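Sulfatase (Bacteroides fragilis CAG:558, PDB 6USS) probably hydrolyses aryl sulfate esters as a calcium-dependent gut bacterial sulfatase. Local coordinates at residues T80-S85 with K376-E381; D222-T227 with T236-K241; T443-D448 with F463-D468. The protein carries 1 engineered substitution. All blocks are in the same frame, centred on the assembly; numbering follows the deposited sequence.

Contact 1. Residues T80-S85 with K376-E381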
loop_
_atom_site.group_PDB
_atom_site.type_symbol
_atom_site.label_atom_id
_atom_site.label_comp_id
_atom_site.label_asym_id
_atom_site.label_seq_id
_atom_site.Cartn_x
_atom_site.Cartn_y
_atom_site.Cartn_z
ATOM N N THR A 80 -27.301 9.508 -19.409
ATOM C CA THR A 80 -27.193 10.564 -20.404
ATOM C C THR A 80 -27.053 11.950 -19.781
ATOM O O THR A 80 -26.862 12.928 -20.515
ATOM C CB THR A 80 -28.403 10.527 -21.354
ATOM O OG1 THR A 80 -29.609 10.686 -20.602
ATOM C CG2 THR A 80 -28.458 9.212 -22.090
ATOM N N GLN A 81 -27.114 12.061 -18.453
ATOM C CA GLN A 81 -26.955 13.348 -17.773
ATOM C C GLN A 81 -26.071 13.190 -16.529
ATOM O O GLN A 81 -26.438 13.555 -15.416
ATOM C CB GLN A 81 -28.325 13.941 -17.438
ATOM C CG GLN A 81 -28.397 15.441 -17.633
ATOM C CD GLN A 81 -29.819 16.031 -17.503
ATOM O OE1 GLN A 81 -30.073 17.156 -17.940
ATOM N NE2 GLN A 81 -30.734 15.272 -16.911
ATOM N N ALA A 82 -24.860 12.657 -16.718
ATOM C CA ALA A 82 -23.894 12.484 -15.635
ATOM C C ALA A 82 -22.870 13.616 -15.642
ATOM O O ALA A 82 -22.307 13.936 -16.688
ATOM C CB ALA A 82 -23.178 11.132 -15.756
ATOM N N TYR A 83 -22.600 14.196 -14.465
ATOM C CA TYR A 83 -21.724 15.357 -14.339
ATOM C C TYR A 83 -20.469 15.084 -13.507
ATOM O O TYR A 83 -20.497 14.361 -12.508
ATOM C CB TYR A 83 -22.479 16.550 -13.728
ATOM C CG TYR A 83 -23.545 17.064 -14.652
ATOM C CD1 TYR A 83 -23.206 17.748 -15.815
ATOM C CD2 TYR A 83 -24.889 16.828 -14.394
ATOM C CE1 TYR A 83 -24.189 18.203 -16.696
ATOM C CE2 TYR A 83 -25.875 17.281 -15.262
ATOM C CZ TYR A 83 -25.518 17.963 -16.411
ATOM O OH TYR A 83 -26.503 18.399 -17.263
ATOM N N ALA A 84 -19.367 15.692 -13.937
ATOM C CA ALA A 84 -18.123 15.829 -13.189
ATOM C C ALA A 84 -17.833 17.323 -13.026
ATOM O O ALA A 84 -18.678 18.164 -13.329
ATOM C CB ALA A 84 -16.985 15.101 -13.902
ATOM N N SER A 85 -16.638 17.656 -12.539
ATOM C CA SER A 85 -16.158 19.026 -12.686
ATOM C C SER A 85 -15.434 19.176 -14.022
ATOM O O SER A 85 -15.228 18.208 -14.756
ATOM C CB SER A 85 -15.257 19.450 -11.516
ATOM O OG SER A 85 -15.963 19.433 -10.280
ATOM N N LYS A 376 -31.970 10.859 -15.318
ATOM C CA LYS A 376 -31.828 11.591 -14.063
ATOM C C LYS A 376 -30.376 11.994 -13.837
ATOM O O LYS A 376 -29.451 11.232 -14.126
ATOM C CB LYS A 376 -32.331 10.750 -12.888
ATOM C CG LYS A 376 -33.745 10.181 -13.093
ATOM C CD LYS A 376 -34.692 11.292 -13.501
ATOM C CE LYS A 376 -36.147 10.866 -13.466
ATOM N NZ LYS A 376 -36.969 12.117 -13.363
ATOM N N TYR A 377 -30.166 13.195 -13.319
ATOM C CA TYR A 377 -28.796 13.668 -13.228
ATOM C C TYR A 377 -28.129 13.208 -11.937
ATOM O O TYR A 377 -28.781 12.982 -10.915
ATOM C CB TYR A 377 -28.705 15.193 -13.373
ATOM C CG TYR A 377 -29.530 16.088 -12.451
ATOM C CD1 TYR A 377 -29.379 16.054 -11.067
ATOM C CD2 TYR A 377 -30.400 17.043 -12.987
ATOM C CE1 TYR A 377 -30.109 16.918 -10.235
ATOM C CE2 TYR A 377 -31.139 17.898 -12.167
ATOM C CZ TYR A 377 -30.986 17.832 -10.793
ATOM O OH TYR A 377 -31.706 18.688 -9.976
ATOM N N LEU A 378 -26.809 13.037 -12.018
ATOM C CA LEU A 378 -25.978 12.702 -10.875
ATOM C C LEU A 378 -24.626 13.379 -11.055
ATOM O O LEU A 378 -24.277 13.825 -12.152
ATOM C CB LEU A 378 -25.828 11.185 -10.727
ATOM C CG LEU A 378 -25.243 10.457 -11.942
ATOM C CD1 LEU A 378 -23.701 10.488 -11.978
ATOM C CD2 LEU A 378 -25.745 9.025 -11.962
ATOM N N ILE A 379 -23.850 13.427 -9.971
ATOM C CA ILE A 379 -22.564 14.108 -9.983
ATOM C C ILE A 379 -21.490 13.213 -9.361
ATOM O O ILE A 379 -21.774 12.362 -8.522
ATOM C CB ILE A 379 -22.657 15.463 -9.256
ATOM C CG1 ILE A 379 -21.348 16.241 -9.374
ATOM C CG2 ILE A 379 -23.116 15.259 -7.800
ATOM C CD1 ILE A 379 -21.561 17.705 -9.676
ATOM N N ILE A 380 -20.234 13.450 -9.770
ATOM C CA ILE A 380 -19.111 12.542 -9.517
ATOM C C ILE A 380 -18.970 12.167 -8.035
ATOM O O ILE A 380 -18.713 11.004 -7.710
ATOM C CB ILE A 380 -17.810 13.151 -10.089
ATOM C CG1 ILE A 380 -16.599 12.249 -9.831
ATOM C CG2 ILE A 380 -17.554 14.547 -9.532
ATOM C CD1 ILE A 380 -16.639 10.955 -10.567
ATOM N N GLU A 381 -19.146 13.116 -7.105
ATOM C CA GLU A 381 -19.031 12.741 -5.689
ATOM C C GLU A 381 -20.022 11.656 -5.285
ATOM O O GLU A 381 -19.809 11.004 -4.256
ATOM C CB GLU A 381 -19.216 13.944 -4.751
ATOM C CG GLU A 381 -20.542 14.654 -4.882
ATOM C CD GLU A 381 -20.391 16.001 -5.593
ATOM O OE1 GLU A 381 -21.091 16.965 -5.192
ATOM O OE2 GLU A 381 -19.568 16.089 -6.548
HETATM O O HOH W 1 -28.152 10.521 -16.170
#
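Tyr83 with Ile379 and Ala82 with Leu378 form two parallel beta bridges, a strand pair in the mixed sheet of the sulfatase fold. Among the backbone hydrogen bonds, Tyr83 N donates to Leu378 O at 2.9 Å. Weak bonds, Leu378 N to Gln81 O and Ile380 N to Tyr83 O, flank it. The same two acceptors also receive CA-H...O contacts from Tyr377 and Ile379. Beside Gln81, a water accepts from its N and donates to Lys376 O.

Among the apolar contacts, small Ala82 leaves room on one face for Leu378, whose CG lies between the backbone N and the carbonyl carbon (chi1 58°) on the way to CD1, 3.9 Å from Ala82 CB. On the other face, Tyr83 CB and Ile379 CD1 are 4.3 Å apart. At its ring edge, Tyr83 CE2 meets Tyr377 CB at 4.0 Å, while its hydroxyl bonds to Glu353. Gln81 lies alongside Tyr377, its NE2 held by Asp375 O.

Ala84 leads toward the calcium site, its side chain about 6 Å from that of calcium-binding Asp322. Met360 of strand 357-363 touches Ala82 and Leu378, Leu423 of strand 422-427 meets Tyr83, Tyr377 and Ile379, and helix 88-97 packs on Ala84 and Ile380.

Contact 2. Residues D222-T227 with T236-K241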
loop_
_atom_site.group_PDB
_atom_site.type_symbol
_atom_site.label_atom_id
_atom_site.label_comp_id
_atom_site.label_asym_id
_atom_site.label_seq_id
_atom_site.Cartn_x
_atom_site.Cartn_y
_atom_site.Cartn_z
ATOM N N ASP A 222 8.633 0.145 -16.953
ATOM C CA ASP A 222 10.001 0.152 -17.451
ATOM C C ASP A 222 10.227 -0.954 -18.482
ATOM O O ASP A 222 10.950 -0.751 -19.465
ATOM C CB ASP A 222 10.984 0.031 -16.279
ATOM C CG ASP A 222 10.981 1.273 -15.335
ATOM O OD1 ASP A 222 9.968 2.011 -15.235
ATOM O OD2 ASP A 222 12.016 1.500 -14.671
ATOM N N LYS A 223 9.590 -2.118 -18.308
ATOM C CA LYS A 223 9.822 -3.209 -19.252
ATOM C C LYS A 223 9.220 -2.951 -20.633
ATOM O O LYS A 223 9.500 -3.721 -21.559
ATOM C CB LYS A 223 9.286 -4.536 -18.694
ATOM C CG LYS A 223 7.752 -4.625 -18.590
ATOM C CD LYS A 223 7.285 -6.072 -18.317
ATOM C CE LYS A 223 6.099 -6.140 -17.329
ATOM N NZ LYS A 223 6.423 -6.069 -15.846
ATOM N N TYR A 224 8.402 -1.914 -20.809
ATOM C CA TYR A 224 7.875 -1.591 -22.130
ATOM C C TYR A 224 8.707 -0.536 -22.842
ATOM O O TYR A 224 8.397 -0.199 -23.991
ATOM C CB TYR A 224 6.417 -1.119 -22.032
ATOM C CG TYR A 224 5.495 -2.145 -21.417
ATOM C CD1 TYR A 224 4.919 -3.138 -22.194
ATOM C CD2 TYR A 224 5.203 -2.125 -20.054
ATOM C CE1 TYR A 224 4.079 -4.090 -21.635
ATOM C CE2 TYR A 224 4.362 -3.071 -19.490
ATOM C CZ TYR A 224 3.805 -4.057 -20.288
ATOM O OH TYR A 224 2.975 -5.021 -19.751
ATOM N N TRP A 225 9.755 -0.018 -22.191
ATOM C CA TRP A 225 10.548 1.056 -22.777
ATOM C C TRP A 225 11.207 0.580 -24.062
ATOM O O TRP A 225 11.663 -0.562 -24.159
ATOM C CB TRP A 225 11.624 1.539 -21.806
ATOM C CG TRP A 225 11.124 2.285 -20.622
ATOM C CD1 TRP A 225 9.823 2.509 -20.281
ATOM C CD2 TRP A 225 11.919 2.894 -19.594
ATOM N NE1 TRP A 225 9.757 3.227 -19.108
ATOM C CE2 TRP A 225 11.030 3.474 -18.667
ATOM C CE3 TRP A 225 13.296 3.008 -19.371
ATOM C CZ2 TRP A 225 11.472 4.148 -17.537
ATOM C CZ3 TRP A 225 13.731 3.676 -18.255
ATOM C CH2 TRP A 225 12.825 4.239 -17.351
ATOM N N GLY A 226 11.259 1.464 -25.050
ATOM C CA GLY A 226 11.902 1.102 -26.291
ATOM C C GLY A 226 11.192 0.042 -27.099
ATOM O O GLY A 226 11.784 -0.494 -28.039
ATOM N N THR A 227 9.960 -0.306 -26.746
ATOM C CA THR A 227 9.103 -1.107 -27.601
ATOM C C THR A 227 8.068 -0.192 -28.249
ATOM O O THR A 227 7.993 1.004 -27.959
ATOM C CB THR A 227 8.425 -2.225 -26.804
ATOM O OG1 THR A 227 7.332 -1.694 -26.039
ATOM C CG2 THR A 227 9.410 -2.861 -25.848
ATOM N N THR A 236 -3.254 -1.723 -19.981
ATOM C CA THR A 236 -4.171 -2.858 -20.027
ATOM C C THR A 236 -3.462 -4.173 -19.704
ATOM O O THR A 236 -3.998 -5.002 -18.962
ATOM C CB THR A 236 -4.847 -2.928 -21.397
ATOM O OG1 THR A 236 -5.354 -1.631 -21.736
ATOM C CG2 THR A 236 -5.985 -3.920 -21.364
ATOM N N LEU A 237 -2.255 -4.385 -20.236
ATOM C CA LEU A 237 -1.572 -5.647 -19.976
ATOM C C LEU A 237 -1.168 -5.776 -18.510
ATOM O O LEU A 237 -1.245 -6.874 -17.943
ATOM C CB LEU A 237 -0.354 -5.797 -20.882
ATOM C CG LEU A 237 -0.723 -5.879 -22.359
ATOM C CD1 LEU A 237 0.491 -5.474 -23.204
ATOM C CD2 LEU A 237 -1.236 -7.275 -22.728
ATOM N N GLU A 238 -0.747 -4.673 -17.872
ATOM C CA GLU A 238 -0.428 -4.758 -16.447
ATOM C C GLU A 238 -1.685 -4.883 -15.599
ATOM O O GLU A 238 -1.671 -5.555 -14.563
ATOM C CB GLU A 238 0.397 -3.554 -16.006
ATOM C CG GLU A 238 1.736 -3.472 -16.712
ATOM C CD GLU A 238 2.692 -4.616 -16.335
ATOM O OE1 GLU A 238 3.022 -4.766 -15.131
ATOM O OE2 GLU A 238 3.108 -5.365 -17.250
ATOM N N ALA A 239 -2.781 -4.256 -16.018
ATOM C CA ALA A 239 -4.046 -4.483 -15.330
ATOM C C ALA A 239 -4.465 -5.945 -15.437
ATOM O O ALA A 239 -4.972 -6.532 -14.470
ATOM C CB ALA A 239 -5.135 -3.572 -15.894
ATOM N N ILE A 240 -4.254 -6.561 -16.601
ATOM C CA ILE A 240 -4.653 -7.951 -16.738
ATOM C C ILE A 240 -3.843 -8.831 -15.785
ATOM O O ILE A 240 -4.403 -9.714 -15.121
ATOM C CB ILE A 240 -4.552 -8.395 -18.209
ATOM C CG1 ILE A 240 -5.677 -7.712 -19.010
ATOM C CG2 ILE A 240 -4.642 -9.911 -18.317
ATOM C CD1 ILE A 240 -5.919 -8.286 -20.396
ATOM N N LYS A 241 -2.531 -8.574 -15.645
ATOM C CA LYS A 241 -1.780 -9.383 -14.687
ATOM C C LYS A 241 -2.165 -9.084 -13.252
ATOM O O LYS A 241 -2.096 -9.982 -12.412
ATOM C CB LYS A 241 -0.259 -9.220 -14.844
ATOM C CG LYS A 241 0.262 -9.227 -16.260
ATOM C CD LYS A 241 1.642 -8.563 -16.309
ATOM C CE LYS A 241 2.399 -8.884 -17.604
ATOM N NZ LYS A 241 3.661 -8.069 -17.662
#
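With CG anti to its carbonyl carbon (chi1 -59°), Tyr224 sends its ring from the 3-10 segment 222-224 toward helix 231-247, where Glu238, bent at chi2 (-67°), turns its carboxylate to the hydroxyl. The two side chains run antiparallel alongside each other, the carboxylate plane turned 77° from the ring. Tyr224 OH donates to the anti lone pair of Glu238 OE2 at 2.5 Å. The same oxygen is met on its syn side, somewhat out of the carboxylate plane, by Lys241 NZ at 2.8 Å. Two donors thus grip one oxygen and would help fix the carboxylate's rotation.

Lys223 reaches tip to tip toward Glu238, but the salt bridge is long, Lys223 NZ to Glu238 OE2 being 3.7 Å. Lys223 NZ also lies 3.9 Å from Lys241 NZ, a repulsion that the shared carboxylate probably offsets. Lys223 CG lies over one face of the Tyr224 ring, toward the rim. Leu237 adds an apolar contact, CD1 to Tyr224 CE1 at 4.2 Å.

Tyrosine suits this place because its long, flat side chain reaches the helix from the loop and ends in a donor. Far from the calcium site, a surface salt-bridge network of Lys223, Glu238 and Lys241 joins a loop that contains the type II beta turn Tyr224-Thr227 to the helix that follows it.

Contact 3. Residues T443-D448 with F463-D468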
loop_
_atom_site.group_PDB
_atom_site.type_symbol
_atom_site.label_atom_id
_atom_site.label_comp_id
_atom_site.label_asym_id
_atom_site.label_seq_id
_atom_site.Cartn_x
_atom_site.Cartn_y
_atom_site.Cartn_z
ATOM N N THR A 443 -21.539 27.479 -10.194
ATOM C CA THR A 443 -22.693 27.031 -10.947
ATOM C C THR A 443 -23.597 26.227 -10.035
ATOM O O THR A 443 -23.111 25.411 -9.236
ATOM C CB THR A 443 -22.253 26.162 -12.127
ATOM O OG1 THR A 443 -21.364 26.913 -12.952
ATOM C CG2 THR A 443 -23.449 25.744 -12.950
ATOM N N VAL A 444 -24.906 26.443 -10.154
ATOM C CA VAL A 444 -25.890 25.514 -9.607
ATOM C C VAL A 444 -26.807 25.015 -10.724
ATOM O O VAL A 444 -27.235 25.786 -11.593
ATOM C CB VAL A 444 -26.714 26.149 -8.469
ATOM C CG1 VAL A 444 -27.448 27.423 -8.964
ATOM C CG2 VAL A 444 -27.695 25.125 -7.906
ATOM N N ARG A 445 -27.086 23.712 -10.700
ATOM C CA ARG A 445 -28.100 23.081 -11.531
ATOM C C ARG A 445 -29.194 22.541 -10.626
ATOM O O ARG A 445 -28.899 21.937 -9.590
ATOM C CB ARG A 445 -27.506 21.941 -12.357
ATOM C CG ARG A 445 -28.527 21.114 -13.089
ATOM C CD ARG A 445 -29.189 21.906 -14.205
ATOM N NE ARG A 445 -30.160 21.083 -14.913
ATOM C CZ ARG A 445 -29.855 20.077 -15.738
ATOM N NH1 ARG A 445 -28.591 19.753 -15.998
ATOM N NH2 ARG A 445 -30.829 19.381 -16.306
ATOM N N LYS A 446 -30.452 22.766 -11.002
ATOM C CA LYS A 446 -31.568 22.312 -10.173
ATOM C C LYS A 446 -32.779 22.190 -11.077
ATOM O O LYS A 446 -33.252 23.195 -11.610
ATOM C CB LYS A 446 -31.830 23.282 -9.027
ATOM C CG LYS A 446 -33.017 22.918 -8.129
ATOM C CD LYS A 446 -33.604 24.176 -7.483
ATOM C CE LYS A 446 -33.898 24.009 -5.985
ATOM N NZ LYS A 446 -34.312 22.630 -5.597
ATOM N N GLY A 447 -33.289 20.975 -11.231
ATOM C CA GLY A 447 -34.376 20.775 -12.180
ATOM C C GLY A 447 -33.895 21.078 -13.590
ATOM O O GLY A 447 -32.822 20.639 -14.019
ATOM N N ASP A 448 -34.692 21.843 -14.317
ATOM C CA ASP A 448 -34.376 22.181 -15.692
ATOM C C ASP A 448 -33.415 23.345 -15.795
ATOM O O ASP A 448 -33.036 23.718 -16.909
ATOM C CB ASP A 448 -35.659 22.544 -16.446
ATOM C CG ASP A 448 -36.639 21.393 -16.521
ATOM O OD1 ASP A 448 -36.224 20.231 -16.257
ATOM O OD2 ASP A 448 -37.821 21.654 -16.847
ATOM N N PHE A 463 -29.819 28.996 -18.006
ATOM C CA PHE A 463 -30.177 28.164 -19.146
ATOM C C PHE A 463 -31.174 27.101 -18.724
ATOM O O PHE A 463 -31.078 26.537 -17.628
ATOM C CB PHE A 463 -28.953 27.481 -19.777
ATOM C CG PHE A 463 -27.895 28.444 -20.279
ATOM C CD1 PHE A 463 -28.044 29.092 -21.496
ATOM C CD2 PHE A 463 -26.747 28.683 -19.535
ATOM C CE1 PHE A 463 -27.070 29.973 -21.955
ATOM C CE2 PHE A 463 -25.766 29.556 -19.988
ATOM C CZ PHE A 463 -25.927 30.203 -21.195
ATOM N N ASN A 464 -32.124 26.836 -19.606
ATOM C CA ASN A 464 -33.000 25.677 -19.503
ATOM C C ASN A 464 -32.321 24.545 -20.255
ATOM O O ASN A 464 -32.430 24.452 -21.477
ATOM C CB ASN A 464 -34.376 25.970 -20.089
ATOM C CG ASN A 464 -35.417 24.985 -19.617
ATOM O OD1 ASN A 464 -35.374 23.800 -19.957
ATOM N ND2 ASN A 464 -36.353 25.463 -18.813
ATOM N N ILE A 465 -31.620 23.678 -19.517
ATOM C CA ILE A 465 -30.804 22.644 -20.157
ATOM C C ILE A 465 -31.633 21.708 -21.036
ATOM O O ILE A 465 -31.251 21.491 -22.194
ATOM C CB ILE A 465 -29.965 21.905 -19.101
ATOM C CG1 ILE A 465 -28.988 22.885 -18.411
ATOM C CG2 ILE A 465 -29.232 20.716 -19.720
ATOM C CD1 ILE A 465 -27.941 23.500 -19.316
ATOM N N PRO A 466 -32.764 21.151 -20.580
ATOM C CA PRO A 466 -33.513 20.245 -21.473
ATOM C C PRO A 466 -34.074 20.935 -22.714
ATOM O O PRO A 466 -34.322 20.271 -23.726
ATOM C CB PRO A 466 -34.635 19.707 -20.571
ATOM C CG PRO A 466 -34.134 19.919 -19.172
ATOM C CD PRO A 466 -33.366 21.199 -19.236
ATOM N N GLN A 467 -34.278 22.250 -22.673
ATOM C CA GLN A 467 -34.708 22.992 -23.852
ATOM C C GLN A 467 -33.562 23.581 -24.658
ATOM O O GLN A 467 -33.772 23.959 -25.817
ATOM C CB GLN A 467 -35.628 24.149 -23.458
ATOM C CG GLN A 467 -37.037 23.736 -23.123
ATOM C CD GLN A 467 -37.817 24.892 -22.522
ATOM O OE1 GLN A 467 -37.619 26.057 -22.913
ATOM N NE2 GLN A 467 -38.687 24.590 -21.553
ATOM N N ASP A 468 -32.368 23.692 -24.084
ATOM C CA ASP A 468 -31.276 24.417 -24.722
ATOM C C ASP A 468 -29.960 23.700 -24.413
ATOM O O ASP A 468 -29.115 24.177 -23.658
ATOM C CB ASP A 468 -31.251 25.871 -24.250
ATOM C CG ASP A 468 -30.138 26.669 -24.866
ATOM O OD1 ASP A 468 -29.603 26.264 -25.924
ATOM O OD2 ASP A 468 -29.790 27.712 -24.272
#
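Ile465 lies over one face of the Arg445 guanidinium: its CB sits 3.8 Å above the plane of Arg445, over the centre, as the two side chains cross obliquely. CG1 and CG2 of Ile465 spread over the same flat group, so a branched aliphatic residue suits the place, covering the face while leaving the N-H groups to bond around the rim. Arg445 NE donates to Gly447 O at 2.8 Å, the oxygen lying 20° out of the guanidinium plane, and NH2 adds a weak bond to it. NH2 also bonds to Gln81 OE1, and NH1 weakly to Tyr83 OH.

Asp448 and Pro466 cross at about a right angle, with Pro466 CG 3.6 Å from Asp448 OD1. Asn464 lies across from the same aspartate: its CG, anti to the backbone N (chi1 -162°), places the amide beside Asp448 CB. Asp448 O accepts from Ile465 N at 3.0 Å and receives a CA-H...O contact from Asn464 CA at 3.3 Å. Gly447, with positive phi, suits the turn out of strand 441-446.

Strand 449-454 lies between strands 441-446 and 460-464 in the antiparallel sheet. On the far edge of strand 441-446 runs strand 422-427, and helix 480-496 packs on Val444 and Lys446.

From the N terminus, strand 77-83 enters contact 1, which closes a loop of 290 residues when strand 378-379 returns beside it. Contact 2 is nested inside that loop: it joins residues 222-227 to helix 231-247 after only eight intervening residues, near the periphery of the fold. Contact 3 follows in series, closing 14 residues between two strands of the four-stranded antiparallel sheet. Contacts 1 and 3 touch, their centres 13 Å apart, with probable hydrogen bonds from Arg445 to Gln81 and from Gly447 to Tyr377 tying that sheet to the large mixed one. Contact 2 stands apart, its nearest atoms about 19 Å from contact 1 and about 32 Å from contact 3.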